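Long-range contacts in putative exported protein (Aeromonas hydrophila, PDB 3OD9), which probably acts in the periplasm as an inhibitor of i-type lysozymes, and also binds metal ions: residues 7-12 with 64-69; 51-56 with 103-108; 72-77 with 97-102. One frame throughout, in Å; residues are numbered along the deposited sequence. Where two conformers were deposited one is given.

Overall arrangement
From the N terminus, 7-12 opens contact 1 at the outer strand of the first four-stranded sheet. Before 64-69 can close that loop, 51-56 on the other outer strand has opened contact 2, so the two loops cross. After contact 1 closes, 72-77 meets 97-102 in contact 3, a short loop lying wholly within that of contact 2, which 103-108 then completes. Contacts 1 and 2 tie the two antiparallel sheets together at their two edges, as in a beta sandwich. Contact 3 joins neighbouring strands of the second sheet; it shares a sodium ion with contact 1 and a potassium ion with contact 2.

Contact 1: 7-12 with 64-69; sequences KQLTLP and LKLLDL. With NA (sodium ion), chain E.
A short way along the chain from the place where Leu11 and Leu66 meet, Asp68 OD1 is gripped from two quarters. It binds the sodium ion at 2.5 Å. It also accepts a hydrogen bond from the backbone N of Gly71. Its partner oxygen OD2 takes the backbone N of Lys73, so both carboxylate oxygens are held and the group cannot easily turn. With CG anti to the backbone N (chi1 180°), the carboxylate reaches the ion. Asn70, Asp72, Gln74 and Glu76 complete the site, an alternating series of oxygen donors resembling an EF-hand-type loop; the same residues have been seen to bind magnesium.

The contact between the segments themselves is apolar. Strands 7-10 and 64-67 run nearly parallel, 13° apart, with their axes 9.9 Å from each other, a spacing at which side chains rather than backbones meet. They are outer strands of the two sheets, and their leucines meet at the edge of the layer between. Leu11 CD2 lies on Leu66 CD2 at 3.6 Å, the two side chains crossing at about a right angle. Leu9 works as a wedge: its CD1 comes 4.3 Å from Leu64 CB and 4.2 Å from Leu66 CG. At the far end Leu64 CD1 sits 3.6 Å from both Lys7 CB and Lys7 CG. A bend in the lysine chain (chi2 66°) then leads NZ away.

Leucine suits this layer because a single methyl can lie against both methyls of the leucine opposite, and lysine suits the rim because it joins an apolar stem to a charged tip. Dispersion and the exclusion of water thus hold the two segments together, each strand's backbone bonds go to its own sheet, and the metal is bound just past the end of strand 60-67.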
loop_
_atom_site.group_PDB
_atom_site.type_symbol
_atom_site.label_atom_id
_atom_site.label_comp_id
_atom_site.label_asym_id
_atom_site.label_seq_id
_atom_site.Cartn_x
_atom_site.Cartn_y
_atom_site.Cartn_z
ATOM N N LYS A 7 11.607 -6.350 2.770
ATOM C CA LYS A 7 12.974 -6.000 2.429
ATOM C C LYS A 7 13.137 -4.491 2.440
ATOM O O LYS A 7 12.274 -3.768 1.966
ATOM C CB LYS A 7 13.342 -6.543 1.048
ATOM C CG LYS A 7 14.782 -6.289 0.655
ATOM C CD LYS A 7 15.739 -7.057 1.546
ATOM C CE LYS A 7 17.182 -6.837 1.115
ATOM N NZ LYS A 7 18.136 -7.590 1.972
ATOM N N GLN A 8 14.253 -4.028 2.984
ATOM C CA GLN A 8 14.569 -2.616 3.013
ATOM C C GLN A 8 15.857 -2.362 2.239
ATOM O O GLN A 8 16.862 -3.059 2.442
ATOM C CB GLN A 8 14.715 -2.170 4.458
ATOM C CG GLN A 8 15.081 -0.732 4.626
ATOM C CD GLN A 8 15.286 -0.402 6.072
ATOM O OE1 GLN A 8 14.425 -0.670 6.908
ATOM N NE2 GLN A 8 16.445 0.153 6.387
ATOM N N LEU A 9 15.827 -1.360 1.362
ATOM C CA LEU A 9 16.984 -0.992 0.542
ATOM C C LEU A 9 17.276 0.498 0.659
ATOM O O LEU A 9 16.356 1.323 0.738
ATOM C CB LEU A 9 16.735 -1.320 -0.936
ATOM C CG LEU A 9 16.441 -2.766 -1.349
ATOM C CD1 LEU A 9 16.116 -2.832 -2.840
ATOM C CD2 LEU A 9 17.601 -3.698 -1.015
ATOM N N THR A 10 18.552 0.852 0.639
ATOM C CA THR A 10 18.940 2.248 0.582
ATOM C C THR A 10 19.378 2.576 -0.834
ATOM O O THR A 10 20.225 1.878 -1.416
ATOM C CB THR A 10 20.058 2.585 1.591
ATOM O OG1 THR A 10 19.599 2.292 2.914
ATOM C CG2 THR A 10 20.424 4.056 1.512
ATOM N N LEU A 11 18.784 3.623 -1.392
ATOM C CA LEU A 11 19.103 4.095 -2.741
ATOM C C LEU A 11 20.363 4.959 -2.734
ATOM O O LEU A 11 20.746 5.469 -1.700
ATOM C CB LEU A 11 17.924 4.898 -3.287
ATOM C CG LEU A 11 16.636 4.073 -3.400
ATOM C CD1 LEU A 11 15.405 4.936 -3.510
ATOM C CD2 LEU A 11 16.714 3.096 -4.556
ATOM N N PRO A 12 21.001 5.137 -3.903
ATOM C CA PRO A 12 22.200 5.986 -3.939
ATOM C C PRO A 12 21.965 7.388 -3.352
ATOM O O PRO A 12 22.891 7.957 -2.765
ATOM C CB PRO A 12 22.504 6.076 -5.433
ATOM C CG PRO A 12 22.058 4.727 -5.952
ATOM C CD PRO A 12 20.786 4.418 -5.177
ATOM N N LEU A 64 14.507 -8.299 -6.154
ATOM C CA LEU A 64 14.466 -6.848 -6.205
ATOM C C LEU A 64 15.751 -6.374 -6.867
ATOM O O LEU A 64 16.841 -6.816 -6.502
ATOM C CB LEU A 64 14.355 -6.241 -4.804
ATOM C CG LEU A 64 13.164 -6.707 -3.957
ATOM C CD1 LEU A 64 13.224 -6.085 -2.571
ATOM C CD2 LEU A 64 11.829 -6.371 -4.627
ATOM N N LYS A 65 15.627 -5.494 -7.851
ATOM C CA LYS A 65 16.788 -4.963 -8.555
ATOM C C LYS A 65 16.798 -3.442 -8.546
ATOM O O LYS A 65 15.741 -2.815 -8.635
ATOM C CB LYS A 65 16.827 -5.465 -10.006
ATOM C CG LYS A 65 16.996 -6.965 -10.135
ATOM C CD LYS A 65 17.040 -7.406 -11.595
ATOM C CE LYS A 65 17.638 -8.808 -11.730
ATOM N NZ LYS A 65 17.485 -9.388 -13.090
ATOM N N LEU A 66 17.986 -2.852 -8.442
ATOM C CA LEU A 66 18.141 -1.413 -8.584
ATOM C C LEU A 66 18.956 -1.157 -9.837
ATOM O O LEU A 66 20.180 -1.308 -9.841
ATOM C CB LEU A 66 18.833 -0.804 -7.354
ATOM C CG LEU A 66 18.023 -0.840 -6.044
ATOM C CD1 LEU A 66 18.875 -0.309 -4.879
ATOM C CD2 LEU A 66 16.699 -0.075 -6.154
ATOM N N LEU A 67 18.270 -0.793 -10.910
ATOM C CA LEU A 67 18.915 -0.589 -12.204
ATOM C C LEU A 67 18.339 0.635 -12.882
ATOM O O LEU A 67 17.134 0.880 -12.815
ATOM C CB LEU A 67 18.723 -1.797 -13.127
ATOM C CG LEU A 67 19.436 -3.110 -12.818
ATOM C CD1 LEU A 67 18.871 -4.220 -13.701
ATOM C CD2 LEU A 67 20.950 -2.967 -13.020
ATOM N N ASP A 68 19.211 1.407 -13.529
ATOM C CA ASP A 68 18.789 2.576 -14.293
ATOM C C ASP A 68 18.139 2.134 -15.613
ATOM O O ASP A 68 18.817 1.598 -16.507
ATOM C CB ASP A 68 20.002 3.466 -14.581
ATOM C CG ASP A 68 19.652 4.705 -15.381
ATOM O OD1 ASP A 68 18.456 5.008 -15.552
ATOM O OD2 ASP A 68 20.583 5.388 -15.850
ATOM N N LEU A 69 16.829 2.350 -15.731
ATOM C CA LEU A 69 16.082 1.954 -16.925
ATOM C C LEU A 69 15.857 3.107 -17.893
ATOM O O LEU A 69 15.663 2.889 -19.090
ATOM C CB LEU A 69 14.716 1.381 -16.536
ATOM C CG LEU A 69 14.731 0.174 -15.595
ATOM C CD1 LEU A 69 13.318 -0.283 -15.228
ATOM C CD2 LEU A 69 15.531 -0.953 -16.240
HETATM NA NA NA E . 16.870 5.952 -13.885
#

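Contact 2: 51-56 with 103-108; sequences DGKVLP and LDSFNH. With K (potassium ion), chain D.
Leu103 CD2 rests on Gly52 CA at 3.6 Å, so that the methyl packs directly on the backbone there. The same methyl also meets Lys53 CG at 4.1 Å, the two side chains sliding past each other in opposite directions. Farther out, Lys53 CE comes 3.5 Å from Ser105 N; this amide is buried with no hydrogen-bond partner in the model, so the lysine stem covers it without satisfying it.

Water carries the polar half of the contact. Water 1 donates to Asp51 OD2 at 2.7 Å and accepts from Leu103 N, while water 2 donates both to Asp51 OD2 and to Leu103 O, the latter at 2.9 Å. Lys53 NZ gives water 2 a weak bond. Asp51 CG stands anti to the backbone N (chi1 -163°), which sends the carboxylate to these waters.

Strands 49-57 and 102-112 are outer strands of the two facing sheets, closing one edge of the sandwich. Their segments run 37° apart with no direct hydrogen bond between them. Within its own sheet, 103-108 carries a classic beta bulge, where Phe106 and Asn107 both face Ala94.

Beyond the waters lies the potassium ion, bound by Leu103 O at 2.9 Å, both carboxylate oxygens of Asp104, water 1 and Glu101 O. Water 3 is a more distant ligand of the same ion. Lys53 NZ stays 5.3 Å from Asp104 OD1, near enough for some charge compensation perhaps, but not paired. Strand 49-57 also meets the second subunit: Val54 packs on Gly52 of the second subunit and Pro56 on Phe49 of the second subunit.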
loop_
_atom_site.group_PDB
_atom_site.type_symbol
_atom_site.label_atom_id
_atom_site.label_comp_id
_atom_site.label_asym_id
_atom_site.label_seq_id
_atom_site.Cartn_x
_atom_site.Cartn_y
_atom_site.Cartn_z
ATOM N N ASP A 51 5.845 8.400 0.308
ATOM C CA ASP A 51 4.726 7.920 -0.516
ATOM C C ASP A 51 4.822 6.402 -0.642
ATOM O O ASP A 51 5.863 5.799 -0.332
ATOM C CB ASP A 51 4.802 8.598 -1.892
ATOM C CG ASP A 51 3.504 8.522 -2.702
ATOM O OD1 ASP A 51 2.439 8.072 -2.201
ATOM O OD2 ASP A 51 3.558 8.950 -3.878
ATOM N N GLY A 52 3.744 5.777 -1.092
ATOM C CA GLY A 52 3.763 4.347 -1.327
ATOM C C GLY A 52 2.705 3.926 -2.324
ATOM O O GLY A 52 1.764 4.678 -2.617
ATOM N N LYS A 53 2.843 2.707 -2.829
ATOM C CA LYS A 53 1.884 2.130 -3.761
ATOM C C LYS A 53 1.622 0.675 -3.395
ATOM O O LYS A 53 2.522 -0.005 -2.899
ATOM C CB LYS A 53 2.442 2.183 -5.177
ATOM C CG LYS A 53 2.597 3.572 -5.769
ATOM C CD LYS A 53 3.169 3.463 -7.181
ATOM C CE LYS A 53 3.279 4.812 -7.867
ATOM N NZ LYS A 53 1.940 5.462 -8.032
ATOM N N VAL A 54 0.410 0.193 -3.669
ATOM C CA VAL A 54 0.092 -1.222 -3.503
ATOM C C VAL A 54 -0.222 -1.786 -4.876
ATOM O O VAL A 54 -0.988 -1.181 -5.628
ATOM C CB VAL A 54 -1.122 -1.455 -2.594
ATOM C CG1 VAL A 54 -1.299 -2.945 -2.315
ATOM C CG2 VAL A 54 -0.958 -0.705 -1.291
ATOM N N LEU A 55 0.364 -2.939 -5.191
ATOM C CA LEU A 55 0.211 -3.578 -6.501
ATOM C C LEU A 55 -0.160 -5.050 -6.342
ATOM O O LEU A 55 0.208 -5.681 -5.357
ATOM C CB LEU A 55 1.513 -3.472 -7.309
ATOM C CG LEU A 55 1.878 -2.066 -7.782
ATOM C CD1 LEU A 55 2.615 -1.323 -6.667
ATOM C CD2 LEU A 55 2.684 -2.098 -9.050
ATOM N N PRO A 56 -0.860 -5.618 -7.333
ATOM C CA PRO A 56 -1.109 -7.063 -7.308
ATOM C C PRO A 56 0.170 -7.840 -7.622
ATOM O O PRO A 56 1.067 -7.338 -8.322
ATOM C CB PRO A 56 -2.130 -7.265 -8.430
ATOM C CG PRO A 56 -1.908 -6.113 -9.367
ATOM C CD PRO A 56 -1.404 -4.963 -8.534
ATOM N N LEU A 103 8.043 8.869 -5.626
ATOM C CA LEU A 103 7.749 7.530 -6.146
ATOM C C LEU A 103 6.731 7.551 -7.282
ATOM O O LEU A 103 5.667 8.140 -7.132
ATOM C CB LEU A 103 7.178 6.669 -5.015
ATOM C CG LEU A 103 6.819 5.209 -5.287
ATOM C CD1 LEU A 103 8.078 4.412 -5.643
ATOM C CD2 LEU A 103 6.141 4.624 -4.055
ATOM N N ASP A 104 7.031 6.911 -8.405
ATOM C CA ASP A 104 6.063 6.809 -9.499
ATOM C C ASP A 104 6.207 5.472 -10.206
ATOM O O ASP A 104 7.279 4.883 -10.218
ATOM C CB ASP A 104 6.252 7.921 -10.539
ATOM C CG ASP A 104 5.854 9.281 -10.025
ATOM O OD1 ASP A 104 4.634 9.574 -9.942
ATOM O OD2 ASP A 104 6.772 10.066 -9.685
ATOM N N SER A 105 5.129 4.977 -10.795
ATOM C CA SER A 105 5.245 3.776 -11.604
ATOM C C SER A 105 5.962 4.111 -12.907
ATOM O O SER A 105 5.757 5.176 -13.493
ATOM C CB SER A 105 3.876 3.163 -11.881
ATOM O OG SER A 105 2.967 4.159 -12.297
ATOM N N PHE A 106 6.816 3.199 -13.346
ATOM C CA PHE A 106 7.553 3.387 -14.583
ATOM C C PHE A 106 7.025 2.463 -15.672
ATOM O O PHE A 106 6.739 2.905 -16.783
ATOM C CB PHE A 106 9.045 3.131 -14.372
ATOM C CG PHE A 106 9.862 3.284 -15.622
ATOM C CD1 PHE A 106 10.140 4.540 -16.138
ATOM C CD2 PHE A 106 10.347 2.170 -16.286
ATOM C CE1 PHE A 106 10.889 4.682 -17.300
ATOM C CE2 PHE A 106 11.109 2.305 -17.445
ATOM C CZ PHE A 106 11.376 3.557 -17.952
ATOM N N ASN A 107 6.900 1.175 -15.355
ATOM C CA ASN A 107 6.404 0.206 -16.330
ATOM C C ASN A 107 5.969 -1.090 -15.654
ATOM O O ASN A 107 6.292 -1.336 -14.491
ATOM C CB ASN A 107 7.463 -0.074 -17.402
ATOM C CG ASN A 107 6.866 -0.580 -18.716
ATOM O OD1 ASN A 107 5.647 -0.608 -18.901
ATOM N ND2 ASN A 107 7.735 -0.973 -19.639
ATOM N N HIS A 108 5.228 -1.905 -16.394
ATOM C CA HIS A 108 4.732 -3.176 -15.903
ATOM C C HIS A 108 4.761 -4.173 -17.047
ATOM O O HIS A 108 4.349 -3.844 -18.153
ATOM C CB HIS A 108 3.286 -3.022 -15.424
ATOM C CG HIS A 108 2.590 -4.321 -15.164
ATOM N ND1 HIS A 108 2.684 -4.993 -13.963
ATOM C CD2 HIS A 108 1.776 -5.067 -15.948
ATOM C CE1 HIS A 108 1.958 -6.095 -14.019
ATOM N NE2 HIS A 108 1.397 -6.164 -15.212
HETATM K K K D . 5.414 11.016 -7.250
HETATM O O HOH W 1 5.832 10.317 -4.464
HETATM O O HOH W 2 2.860 8.350 -6.604
HETATM O O HOH W 3 6.463 13.706 -8.767
#

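Contact 3: 72-77 with 97-102; sequences DKQPEL and LNPQEG. With NA (sodium ion), chain E; K (potassium ion), chain D.
Gln74 and Asn98 reach toward each other and cross at about a right angle, their amide planes only 18° apart. The glutamine amide comes obliquely up to the asparagine stem, with Gln74 CD 4.0 Å from Asn98 CB, and its extended chain carries it on toward Pro99 and Gln100. Asn98 is turned to serve both sides. Its OD1 accepts from Glu101 N at 2.8 Å in an Asx motif that fastens the tight turn, while ND2 gives a 2.7 Å bond to water 4, which leads on to Asp72 OD2. Asparagine suits this place because one amide offers both an acceptor and a donor. Gly102, with its positive phi, closes the turn by pairing its backbone with Asn98.

Leu97 CD2 makes the apolar contact, 3.9 Å from Leu77 CB, while Leu97 CD1 lies against the backbone carbonyl of Pro75, 3.5 Å from Pro75 O. A nearly eclipsed chi1 of 10° suggests some strain. Water 5 bridges Pro75 O and Leu97 O, donating to both; water 6 accepts from Leu97 N.

Both oxygens of Glu76, Gln74 O and Asp72 OD1 bind the sodium ion. Asp72 OD1 also takes Gln74 N in an Asx turn, and Glu76 OE1 the backbone N of Leu69. The metal loop runs straight into strand 76-82, while water 4 makes it a polar neighbour of turn 98-102 without a direct bond.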
loop_
_atom_site.group_PDB
_atom_site.type_symbol
_atom_site.label_atom_id
_atom_site.label_comp_id
_atom_site.label_asym_id
_atom_site.label_seq_id
_atom_site.Cartn_x
_atom_site.Cartn_y
_atom_site.Cartn_z
ATOM N N ASP A 72 18.633 8.280 -16.608
ATOM C CA ASP A 72 18.922 9.457 -15.779
ATOM C C ASP A 72 20.009 9.215 -14.722
ATOM O O ASP A 72 20.242 10.066 -13.860
ATOM C CB ASP A 72 17.647 10.052 -15.161
ATOM C CG ASP A 72 17.139 9.268 -13.968
ATOM O OD1 ASP A 72 17.752 8.249 -13.615
ATOM O OD2 ASP A 72 16.126 9.675 -13.364
ATOM N N LYS A 73 20.670 8.060 -14.821
ATOM C CA LYS A 73 21.787 7.664 -13.959
ATOM C C LYS A 73 21.378 7.096 -12.601
ATOM O O LYS A 73 22.198 6.493 -11.918
ATOM C CB LYS A 73 22.799 8.810 -13.793
ATOM C CG LYS A 73 23.400 9.283 -15.106
ATOM C CD LYS A 73 24.633 10.141 -14.894
ATOM C CE LYS A 73 25.142 10.671 -16.225
ATOM N NZ LYS A 73 25.166 9.606 -17.278
ATOM N N GLN A 74 20.115 7.279 -12.228
ATOM C CA GLN A 74 19.605 6.816 -10.932
ATOM C C GLN A 74 18.904 5.474 -11.107
ATOM O O GLN A 74 18.254 5.254 -12.113
ATOM C CB GLN A 74 18.631 7.852 -10.362
ATOM C CG GLN A 74 19.263 9.230 -10.295
ATOM C CD GLN A 74 18.328 10.284 -9.777
ATOM O OE1 GLN A 74 17.291 10.575 -10.383
ATOM N NE2 GLN A 74 18.690 10.876 -8.654
ATOM N N PRO A 75 19.017 4.564 -10.133
ATOM C CA PRO A 75 18.309 3.296 -10.342
ATOM C C PRO A 75 16.798 3.421 -10.177
ATOM O O PRO A 75 16.322 4.121 -9.268
ATOM C CB PRO A 75 18.865 2.405 -9.230
ATOM C CG PRO A 75 19.227 3.372 -8.137
ATOM C CD PRO A 75 19.761 4.588 -8.862
ATOM N N GLU A 76 16.057 2.756 -11.060
ATOM C CA GLU A 76 14.662 2.424 -10.794
ATOM C C GLU A 76 14.662 1.168 -9.927
ATOM O O GLU A 76 15.650 0.415 -9.894
ATOM C CB GLU A 76 13.902 2.149 -12.095
ATOM C CG GLU A 76 13.422 3.397 -12.805
ATOM C CD GLU A 76 14.560 4.287 -13.237
ATOM O OE1 GLU A 76 15.354 3.867 -14.110
ATOM O OE2 GLU A 76 14.684 5.410 -12.685
ATOM N N LEU A 77 13.569 0.964 -9.198
ATOM C CA LEU A 77 13.351 -0.282 -8.472
ATOM C C LEU A 77 12.563 -1.237 -9.357
ATOM O O LEU A 77 11.495 -0.888 -9.869
ATOM C CB LEU A 77 12.572 -0.042 -7.173
ATOM C CG LEU A 77 12.116 -1.303 -6.421
ATOM C CD1 LEU A 77 13.300 -2.086 -5.852
ATOM C CD2 LEU A 77 11.101 -0.948 -5.326
ATOM N N LEU A 97 12.104 6.356 -8.319
ATOM C CA LEU A 97 12.116 6.799 -6.936
ATOM C C LEU A 97 13.342 7.670 -6.752
ATOM O O LEU A 97 14.469 7.187 -6.789
ATOM C CB LEU A 97 12.080 5.631 -5.930
ATOM C CG LEU A 97 12.251 4.167 -6.335
ATOM C CD1 LEU A 97 13.583 3.930 -7.049
ATOM C CD2 LEU A 97 12.125 3.245 -5.129
ATOM N N ASN A 98 13.120 8.970 -6.614
ATOM C CA ASN A 98 14.234 9.897 -6.515
ATOM C C ASN A 98 13.825 11.123 -5.719
ATOM O O ASN A 98 12.646 11.326 -5.456
ATOM C CB ASN A 98 14.765 10.252 -7.915
ATOM C CG ASN A 98 13.733 10.954 -8.766
ATOM O OD1 ASN A 98 13.250 12.019 -8.403
ATOM N ND2 ASN A 98 13.400 10.368 -9.921
ATOM N N PRO A 99 14.804 11.932 -5.305
ATOM C CA PRO A 99 14.474 13.081 -4.456
ATOM C C PRO A 99 13.591 14.126 -5.141
ATOM O O PRO A 99 12.813 14.813 -4.470
ATOM C CB PRO A 99 15.852 13.666 -4.134
ATOM C CG PRO A 99 16.764 12.461 -4.190
ATOM C CD PRO A 99 16.256 11.682 -5.358
ATOM N N GLN A 100 13.694 14.259 -6.459
ATOM C CA GLN A 100 12.942 15.295 -7.164
ATOM C C GLN A 100 11.462 14.952 -7.325
ATOM O O GLN A 100 10.588 15.814 -7.164
ATOM C CB GLN A 100 13.577 15.569 -8.528
ATOM C CG GLN A 100 14.950 16.250 -8.458
ATOM C CD GLN A 100 16.099 15.337 -7.991
ATOM O OE1 GLN A 100 16.146 14.137 -8.304
ATOM N NE2 GLN A 100 17.051 15.924 -7.264
ATOM N N GLU A 101 11.189 13.695 -7.634
ATOM C CA GLU A 101 9.838 13.300 -7.990
ATOM C C GLU A 101 9.181 12.378 -6.980
ATOM O O GLU A 101 7.999 12.151 -7.051
ATOM C CB GLU A 101 9.824 12.642 -9.370
ATOM C CG GLU A 101 10.270 13.566 -10.487
ATOM C CD GLU A 101 9.993 13.013 -11.873
ATOM O OE1 GLU A 101 9.315 11.971 -11.993
ATOM O OE2 GLU A 101 10.446 13.640 -12.848
ATOM N N GLY A 102 9.930 11.858 -6.027
ATOM C CA GLY A 102 9.355 10.857 -5.151
ATOM C C GLY A 102 9.158 9.545 -5.902
ATOM O O GLY A 102 10.013 9.153 -6.710
HETATM NA NA NA E . 16.870 5.952 -13.885
HETATM K K K D . 5.414 11.016 -7.250
HETATM O O HOH W 4 14.884 8.405 -11.075
HETATM O O HOH W 5 16.965 6.217 -7.449
HETATM O O HOH W 6 14.420 6.090 -10.067
HETATM O O HOH W 1 5.832 10.317 -4.464
HETATM O O HOH W 3 6.463 13.706 -8.767
#